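Local coordinates for protein putative transcriptional regulator (Bacillus cytotoxicus NVH 391-98, PDB 3K4H) that probably regulates transcription as a LacI-type sugar-responsive repressor, binding two linked glucose units in the cleft between its two subdomains, at residues D142-V145 / T146-R149; D114-T117 / A118-V122. All blocks are in the same frame, centred on the assembly; numbering follows the deposited sequence.

Interaction 1: D142-V145 / T146-R149; sequences DLLV and TRDR. With GLC (alpha-D-glucopyranose), chain C; GLC (alpha-D-glucopyranose), chain B.
Val145 and Arg149 meet one helical turn apart, at the start of helix 144-159. The methyl CG2 of Val145 sits over the centre of one face of the Arg149 guanidinium, 3.2 Å above its plane. CG2 lies anti to the backbone N of Val145, which directs it to the side where the arginine chain rises. Arg149 is extended from CG to NE (chi2 178°), and this carries its flat end up to the sugar. Glucose O6 of chain B lies in the guanidinium plane, at its edge. It accepts from Arg149 NH1 at 2.8 Å and from Arg149 NH2 at 2.9 Å. NH2 also donates to Asn115 OD1, so a protein acceptor and the sugar together restrict rotation of the group. Phe227 makes a cation-pi contact with the same arginine. Val145 CB approaches O4 of the chain C glucose at 3.4 Å.

The first carbonyls of the turn are satisfied by the backbone. Leu143 O, at the N-cap position, accepts from Arg147 N at 3.2 Å. Leu144 O accepts from Asp148 N at 2.9 Å, and Val145 O from Arg149 N at 3.0 Å. The remaining polar ends look elsewhere: Thr146 OG1 makes a weak hydrogen bond to Gly140 O, Arg147 NH2 a salt bridge with Glu80, and Asp148 OD2 a salt bridge with Lys100. The lysine would be expected to favour the charged form of the buried Asp148 carboxylate.

The arrangement is the N-terminal turn of the helix in a beta-alpha-beta unit, strand 134-138, helix 144-159, strand 169-171. Its Val145 and Arg149 line the sugar pocket of a periplasmic-binding-protein-like fold.

Interaction 2: D114-T117 / A118-V122; sequences DNYT and AAREV. With GLC (alpha-D-glucopyranose), chain C.
Asp114 O accepts from Ala118 N at 2.9 Å, opening helix 115-128. This is an aspartate N-cap. The Asp114 side chain turns back over the first turn, with CG anti to the backbone N (chi1 -176°). OD2 accepts from Thr117 N at 3.3 Å, a capping bond, and OD1 accepts from Thr117 OG1 at 2.7 Å. Both donors come from above the carboxylate plane. Together the two bonds hold the group over the helix start.

Asn115 O takes Ala119 N at 3.1 Å. The side chain of Asn115 reaches into the sugar pocket instead, where ND2 donates to O6 of the chain C glucose at 3.1 Å. Its OD1 is used by Arg149.

Tyr116 lies side by side with Arg120, ring and guanidinium planes 76° apart. Arg120 NE makes a weak but nearly straight hydrogen bond (167°) to Tyr116 OH at 3.4 Å. The hydroxyl lies at the guanidinium edge and also bonds Asp155 of its own chain. Arg120 NH2 forms a salt bridge with Asp155 of the second subunit, so this pair sits at the dimer interface.

Thr117 O receives Glu121 N at 2.9 Å. Beyond it, Glu121 OE1 bonds His276. The extended Glu121 chain crosses the threonine obliquely, with OE2 3.9 Å from methyl CG2 of Thr117.

Interaction 2 comes first along the chain and closes before interaction 1 opens. Their centres are 12 Å apart. Helix 115-128 leaves strand 110-112 of the parallel sheet but packs on the mixed sheet, beside helix 144-159, which follows strand 134-138 of that sheet. The N-terminal ends of both helices face the same sugar, and both touch the chain C glucose. Asn115 lies between them: its ND2 packs on Val145 CG2, and its CB on Asp148 CB. Further along, Ala119 CB packs on Arg149 O. Residues 114-122 thus connect the pocket with the dimer interface, consistent with a sugar-responsive regulator, while residues 142-149 contribute Val145 and Arg149 to the pocket.

Interaction 1: D142-V145 / T146-R149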
ATOM      1  N   ASP A 142      14.117  -9.169  12.388  1.00 57.88           N
ATOM      2  CA  ASP A 142      14.651  -9.136  11.037  1.00 57.94           C
ATOM      3  C   ASP A 142      13.608  -9.380   9.943  1.00 56.23           C
ATOM      4  O   ASP A 142      13.926  -9.281   8.750  1.00 55.49           O
ATOM      5  CB  ASP A 142      15.803 -10.130  10.903  1.00 59.45           C
ATOM      6  CG  ASP A 142      15.357 -11.564  11.077  1.00 78.56           C
ATOM      7  OD1 ASP A 142      15.973 -12.433  10.428  1.00 60.58           O
ATOM      8  OD2 ASP A 142      14.401 -11.828  11.856  1.00 60.90           O
ATOM      9  N   LEU A 143      12.383  -9.706  10.356  1.00 55.30           N
ATOM     10  CA  LEU A 143      11.271  -9.871   9.423  1.00 54.78           C
ATOM     11  C   LEU A 143      10.546  -8.561   9.165  1.00 53.89           C
ATOM     12  O   LEU A 143      10.346  -7.753  10.075  1.00 54.19           O
ATOM     13  CB  LEU A 143      10.292 -10.922   9.906  1.00 55.30           C
ATOM     14  CG  LEU A 143      10.793 -12.358   9.926  1.00 56.54           C
ATOM     15  CD1 LEU A 143       9.591 -13.248   9.962  1.00 56.43           C
ATOM     16  CD2 LEU A 143      11.605 -12.690   8.697  1.00 56.14           C
ATOM     17  N   LEU A 144      10.148  -8.331   7.926  1.00 52.51           N
ATOM     18  CA  LEU A 144       9.630  -7.020   7.636  1.00 51.77           C
ATOM     19  C   LEU A 144       8.194  -6.806   8.075  1.00 50.48           C
ATOM     20  O   LEU A 144       7.816  -5.687   8.426  1.00 50.35           O
ATOM     21  CB  LEU A 144       9.890  -6.632   6.195  1.00 52.63           C
ATOM     22  CG  LEU A 144      11.362  -6.201   6.179  1.00 68.40           C
ATOM     23  CD1 LEU A 144      12.067  -6.788   4.977  1.00 53.43           C
ATOM     24  CD2 LEU A 144      11.514  -4.672   6.258  1.00 52.95           C
ATOM     25  N   VAL A 145       7.402  -7.872   8.082  1.00 49.61           N
ATOM     26  CA  VAL A 145       6.063  -7.769   8.630  1.00 48.92           C
ATOM     27  C   VAL A 145       6.097  -7.289  10.101  1.00 48.91           C
ATOM     28  O   VAL A 145       5.259  -6.482  10.514  1.00 48.36           O
ATOM     29  CB  VAL A 145       5.264  -9.067   8.456  1.00 48.67           C
ATOM     30  CG1 VAL A 145       5.928 -10.248   9.194  1.00 36.96           C
ATOM     31  CG2 VAL A 145       3.839  -8.860   8.935  1.00 37.35           C
ATOM     32  N   THR A 146       7.085  -7.755  10.865  1.00 49.21           N
ATOM     33  CA  THR A 146       7.270  -7.285  12.230  1.00 50.26           C
ATOM     34  C   THR A 146       7.711  -5.818  12.306  1.00 51.50           C
ATOM     35  O   THR A 146       7.157  -5.056  13.082  1.00 52.38           O
ATOM     36  CB  THR A 146       8.240  -8.173  13.028  1.00 50.52           C
ATOM     37  OG1 THR A 146       7.835  -9.542  12.906  1.00 58.99           O
ATOM     38  CG2 THR A 146       8.230  -7.789  14.506  1.00 58.65           C
ATOM     39  N   ARG A 147       8.690  -5.408  11.512  1.00 52.06           N
ATOM     40  CA  ARG A 147       9.125  -4.022  11.554  1.00 53.07           C
ATOM     41  C   ARG A 147       7.979  -3.096  11.214  1.00 52.42           C
ATOM     42  O   ARG A 147       7.827  -2.055  11.841  1.00 53.19           O
ATOM     43  CB  ARG A 147      10.270  -3.767  10.575  1.00 55.31           C
ATOM     44  CG  ARG A 147      11.632  -3.657  11.169  1.00 90.83           C
ATOM     45  CD  ARG A 147      12.496  -2.881  10.189  1.00 58.88           C
ATOM     46  NE  ARG A 147      13.921  -3.006  10.494  1.00 91.88           N
ATOM     47  CZ  ARG A 147      14.676  -4.076  10.221  1.00 60.87           C
ATOM     48  NH1 ARG A 147      14.168  -5.160   9.635  1.00 92.06           N
ATOM     49  NH2 ARG A 147      15.964  -4.057  10.552  1.00 92.45           N
ATOM     50  N   ASP A 148       7.198  -3.462  10.204  1.00 51.47           N
ATOM     51  CA  ASP A 148       6.110  -2.619   9.734  1.00 51.64           C
ATOM     52  C   ASP A 148       5.023  -2.486  10.783  1.00 50.55           C
ATOM     53  O   ASP A 148       4.553  -1.370  11.058  1.00 50.04           O
ATOM     54  CB  ASP A 148       5.471  -3.198   8.472  1.00 53.03           C
ATOM     55  CG  ASP A 148       6.254  -2.899   7.216  1.00 60.12           C
ATOM     56  OD1 ASP A 148       6.027  -3.614   6.221  1.00 53.83           O
ATOM     57  OD2 ASP A 148       7.082  -1.958   7.208  1.00 54.45           O
ATOM     58  N   ARG A 149       4.608  -3.639  11.336  1.00 49.34           N
ATOM     59  CA  ARG A 149       3.585  -3.689  12.378  1.00 47.42           C
ATOM     60  C   ARG A 149       4.033  -2.909  13.608  1.00 47.58           C
ATOM     61  O   ARG A 149       3.275  -2.068  14.112  1.00 48.48           O
ATOM     62  CB  ARG A 149       3.170  -5.118  12.684  1.00 45.58           C
ATOM     63  CG  ARG A 149       2.182  -5.597  11.658  1.00 45.23           C
ATOM     64  CD  ARG A 149       1.749  -7.012  11.833  1.00 43.58           C
ATOM     65  NE  ARG A 149       1.105  -7.463  10.604  1.00 45.99           N
ATOM     66  CZ  ARG A 149       0.892  -8.730  10.264  1.00 43.05           C
ATOM     67  NH1 ARG A 149       1.256  -9.711  11.057  1.00 46.51           N
ATOM     68  NH2 ARG A 149       0.314  -9.019   9.109  1.00 46.62           N
TER
HETATM   69  C1  GLC C   2       3.446 -13.399   5.801  0.80 64.38           C
HETATM   70  C2  GLC C   2       4.741 -13.120   5.066  0.80 67.12           C
HETATM   71  C3  GLC C   2       5.076 -11.659   5.312  0.80 63.80           C
HETATM   72  C4  GLC C   2       3.937 -10.750   4.812  0.80 66.70           C
HETATM   73  C5  GLC C   2       2.615 -11.178   5.406  0.80 63.54           C
HETATM   74  C6  GLC C   2       1.510 -10.378   4.761  0.80 66.30           C
HETATM   75  O2  GLC C   2       5.749 -13.949   5.598  0.80 64.29           O
HETATM   76  O3  GLC C   2       6.338 -11.424   4.730  0.80 67.39           O
HETATM   77  O4  GLC C   2       4.062  -9.452   5.298  0.80 62.79           O
HETATM   78  O5  GLC C   2       2.413 -12.580   5.266  0.80 67.28           O
HETATM   79  O6  GLC C   2       1.036  -9.506   5.752  0.80 63.06           O
HETATM   80  C1  GLC B   1       3.074 -15.482  10.615  0.80 67.14           C
HETATM   81  C2  GLC B   1       4.043 -15.972   9.552  0.80 65.21           C
HETATM   82  C3  GLC B   1       4.566 -14.797   8.757  0.80 67.30           C
HETATM   83  C4  GLC B   1       3.350 -14.159   8.108  0.80 65.06           C
HETATM   84  C5  GLC B   1       2.474 -13.546   9.202  0.80 67.42           C
HETATM   85  C6  GLC B   1       1.184 -12.968   8.591  0.80 65.26           C
HETATM   86  O1  GLC B   1       3.805 -14.908  11.668  0.80 65.50           O
HETATM   87  O2  GLC B   1       5.126 -16.621  10.173  0.80 67.57           O
HETATM   88  O3  GLC B   1       5.529 -15.240   7.821  0.80 65.33           O
HETATM   89  O4  GLC B   1       3.712 -13.162   7.178  0.80 67.28           O
HETATM   90  O5  GLC B   1       2.129 -14.518  10.172  0.80 65.29           O
HETATM   91  O6  GLC B   1       0.671 -11.883   9.332  0.80 67.43           O

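Interaction 2: D114-T117 / A118-V122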
ATOM      1  N   ASP A 114      -1.209  -3.947   3.713  1.00 43.29           N
ATOM      2  CA  ASP A 114      -0.648  -2.688   4.178  1.00 44.25           C
ATOM      3  C   ASP A 114      -0.509  -2.756   5.686  1.00 45.36           C
ATOM      4  O   ASP A 114      -1.295  -2.141   6.437  1.00 46.31           O
ATOM      5  CB  ASP A 114      -1.522  -1.511   3.774  1.00 44.90           C
ATOM      6  CG  ASP A 114      -0.916  -0.180   4.152  1.00 45.23           C
ATOM      7  OD1 ASP A 114      -1.555   0.842   3.878  1.00 45.05           O
ATOM      8  OD2 ASP A 114       0.188  -0.151   4.737  1.00 46.02           O
ATOM      9  N   ASN A 115       0.480  -3.533   6.119  1.00 45.02           N
ATOM     10  CA  ASN A 115       0.730  -3.810   7.509  1.00 44.67           C
ATOM     11  C   ASN A 115       0.966  -2.563   8.347  1.00 44.54           C
ATOM     12  O   ASN A 115       0.556  -2.504   9.503  1.00 43.77           O
ATOM     13  CB  ASN A 115       1.921  -4.730   7.603  1.00 45.62           C
ATOM     14  CG  ASN A 115       1.548  -6.149   7.348  1.00 60.49           C
ATOM     15  OD1 ASN A 115       0.546  -6.626   7.886  1.00 47.60           O
ATOM     16  ND2 ASN A 115       2.325  -6.842   6.515  1.00 46.60           N
ATOM     17  N   TYR A 116       1.613  -1.560   7.759  1.00 44.97           N
ATOM     18  CA  TYR A 116       1.823  -0.310   8.461  1.00 44.89           C
ATOM     19  C   TYR A 116       0.487   0.262   8.878  1.00 46.07           C
ATOM     20  O   TYR A 116       0.281   0.562  10.057  1.00 47.26           O
ATOM     21  CB  TYR A 116       2.586   0.696   7.615  1.00 44.26           C
ATOM     22  CG  TYR A 116       2.774   2.008   8.319  1.00 45.80           C
ATOM     23  CD1 TYR A 116       3.858   2.222   9.157  1.00 44.24           C
ATOM     24  CD2 TYR A 116       1.840   3.032   8.171  1.00 44.22           C
ATOM     25  CE1 TYR A 116       4.008   3.444   9.808  1.00 46.31           C
ATOM     26  CE2 TYR A 116       1.979   4.224   8.810  1.00 45.85           C
ATOM     27  CZ  TYR A 116       3.058   4.424   9.622  1.00 43.86           C
ATOM     28  OH  TYR A 116       3.167   5.626  10.251  1.00 46.94           O
ATOM     29  N   THR A 117      -0.426   0.386   7.926  1.00 45.84           N
ATOM     30  CA  THR A 117      -1.735   0.927   8.223  1.00 46.29           C
ATOM     31  C   THR A 117      -2.615   0.007   9.071  1.00 46.92           C
ATOM     32  O   THR A 117      -3.401   0.492   9.897  1.00 46.77           O
ATOM     33  CB  THR A 117      -2.452   1.336   6.944  1.00 46.33           C
ATOM     34  OG1 THR A 117      -1.562   2.160   6.177  1.00 39.25           O
ATOM     35  CG2 THR A 117      -3.714   2.124   7.268  1.00 37.42           C
ATOM     36  N   ALA A 118      -2.497  -1.310   8.887  1.00 47.00           N
ATOM     37  CA  ALA A 118      -3.320  -2.197   9.701  1.00 46.40           C
ATOM     38  C   ALA A 118      -2.978  -1.932  11.168  1.00 47.81           C
ATOM     39  O   ALA A 118      -3.885  -1.686  11.961  1.00 49.21           O
ATOM     40  CB  ALA A 118      -3.144  -3.637   9.323  1.00 44.61           C
ATOM     41  N   ALA A 119      -1.678  -1.897  11.498  1.00 47.45           N
ATOM     42  CA  ALA A 119      -1.187  -1.694  12.874  1.00 46.77           C
ATOM     43  C   ALA A 119      -1.511  -0.303  13.397  1.00 47.55           C
ATOM     44  O   ALA A 119      -1.878  -0.144  14.554  1.00 48.73           O
ATOM     45  CB  ALA A 119       0.311  -1.968  12.974  1.00 45.88           C
ATOM     46  N   ARG A 120      -1.385   0.703  12.550  1.00 46.99           N
ATOM     47  CA  ARG A 120      -1.849   2.029  12.899  1.00 47.15           C
ATOM     48  C   ARG A 120      -3.300   1.964  13.320  1.00 47.07           C
ATOM     49  O   ARG A 120      -3.672   2.558  14.314  1.00 47.31           O
ATOM     50  CB  ARG A 120      -1.719   2.978  11.694  1.00 47.69           C
ATOM     51  CG  ARG A 120      -0.457   3.783  11.653  1.00 48.63           C
ATOM     52  CD  ARG A 120      -0.722   5.196  12.113  1.00 48.27           C
ATOM     53  NE  ARG A 120      -0.055   6.185  11.257  1.00 49.91           N
ATOM     54  CZ  ARG A 120      -0.534   7.399  10.993  1.00 48.50           C
ATOM     55  NH1 ARG A 120      -1.685   7.810  11.508  1.00 49.98           N
ATOM     56  NH2 ARG A 120       0.144   8.208  10.208  1.00 50.10           N
ATOM     57  N   GLU A 121      -4.123   1.247  12.556  1.00 47.26           N
ATOM     58  CA  GLU A 121      -5.558   1.239  12.790  1.00 47.52           C
ATOM     59  C   GLU A 121      -5.894   0.515  14.093  1.00 47.99           C
ATOM     60  O   GLU A 121      -6.719   1.000  14.889  1.00 48.77           O
ATOM     61  CB  GLU A 121      -6.291   0.604  11.627  1.00 47.81           C
ATOM     62  CG  GLU A 121      -6.482   1.496  10.416  1.00 53.15           C
ATOM     63  CD  GLU A 121      -6.931   0.709   9.190  1.00 48.23           C
ATOM     64  OE1 GLU A 121      -6.844  -0.539   9.196  1.00 53.67           O
ATOM     65  OE2 GLU A 121      -7.364   1.332   8.205  1.00 53.62           O
ATOM     66  N   VAL A 122      -5.246  -0.628  14.317  1.00 47.10           N
ATOM     67  CA  VAL A 122      -5.373  -1.339  15.576  1.00 47.04           C
ATOM     68  C   VAL A 122      -5.001  -0.425  16.760  1.00 47.49           C
ATOM     69  O   VAL A 122      -5.676  -0.433  17.794  1.00 47.74           O
ATOM     70  CB  VAL A 122      -4.519  -2.634  15.580  1.00 47.00           C
ATOM     71  CG1 VAL A 122      -4.435  -3.239  16.959  1.00 45.40           C
ATOM     72  CG2 VAL A 122      -5.117  -3.658  14.640  1.00 46.49           C
TER
HETATM   73  C1  GLC C   2       3.446 -13.399   5.801  0.80 64.38           C
HETATM   74  C2  GLC C   2       4.741 -13.120   5.066  0.80 67.12           C
HETATM   75  C3  GLC C   2       5.076 -11.659   5.312  0.80 63.80           C
HETATM   76  C4  GLC C   2       3.937 -10.750   4.812  0.80 66.70           C
HETATM   77  C5  GLC C   2       2.615 -11.178   5.406  0.80 63.54           C
HETATM   78  C6  GLC C   2       1.510 -10.378   4.761  0.80 66.30           C
HETATM   79  O2  GLC C   2       5.749 -13.949   5.598  0.80 64.29           O
HETATM   80  O3  GLC C   2       6.338 -11.424   4.730  0.80 67.39           O
HETATM   81  O4  GLC C   2       4.062  -9.452   5.298  0.80 62.79           O
HETATM   82  O5  GLC C   2       2.413 -12.580   5.266  0.80 67.28           O
HETATM   83  O6  GLC C   2       1.036  -9.506   5.752  0.80 63.06           O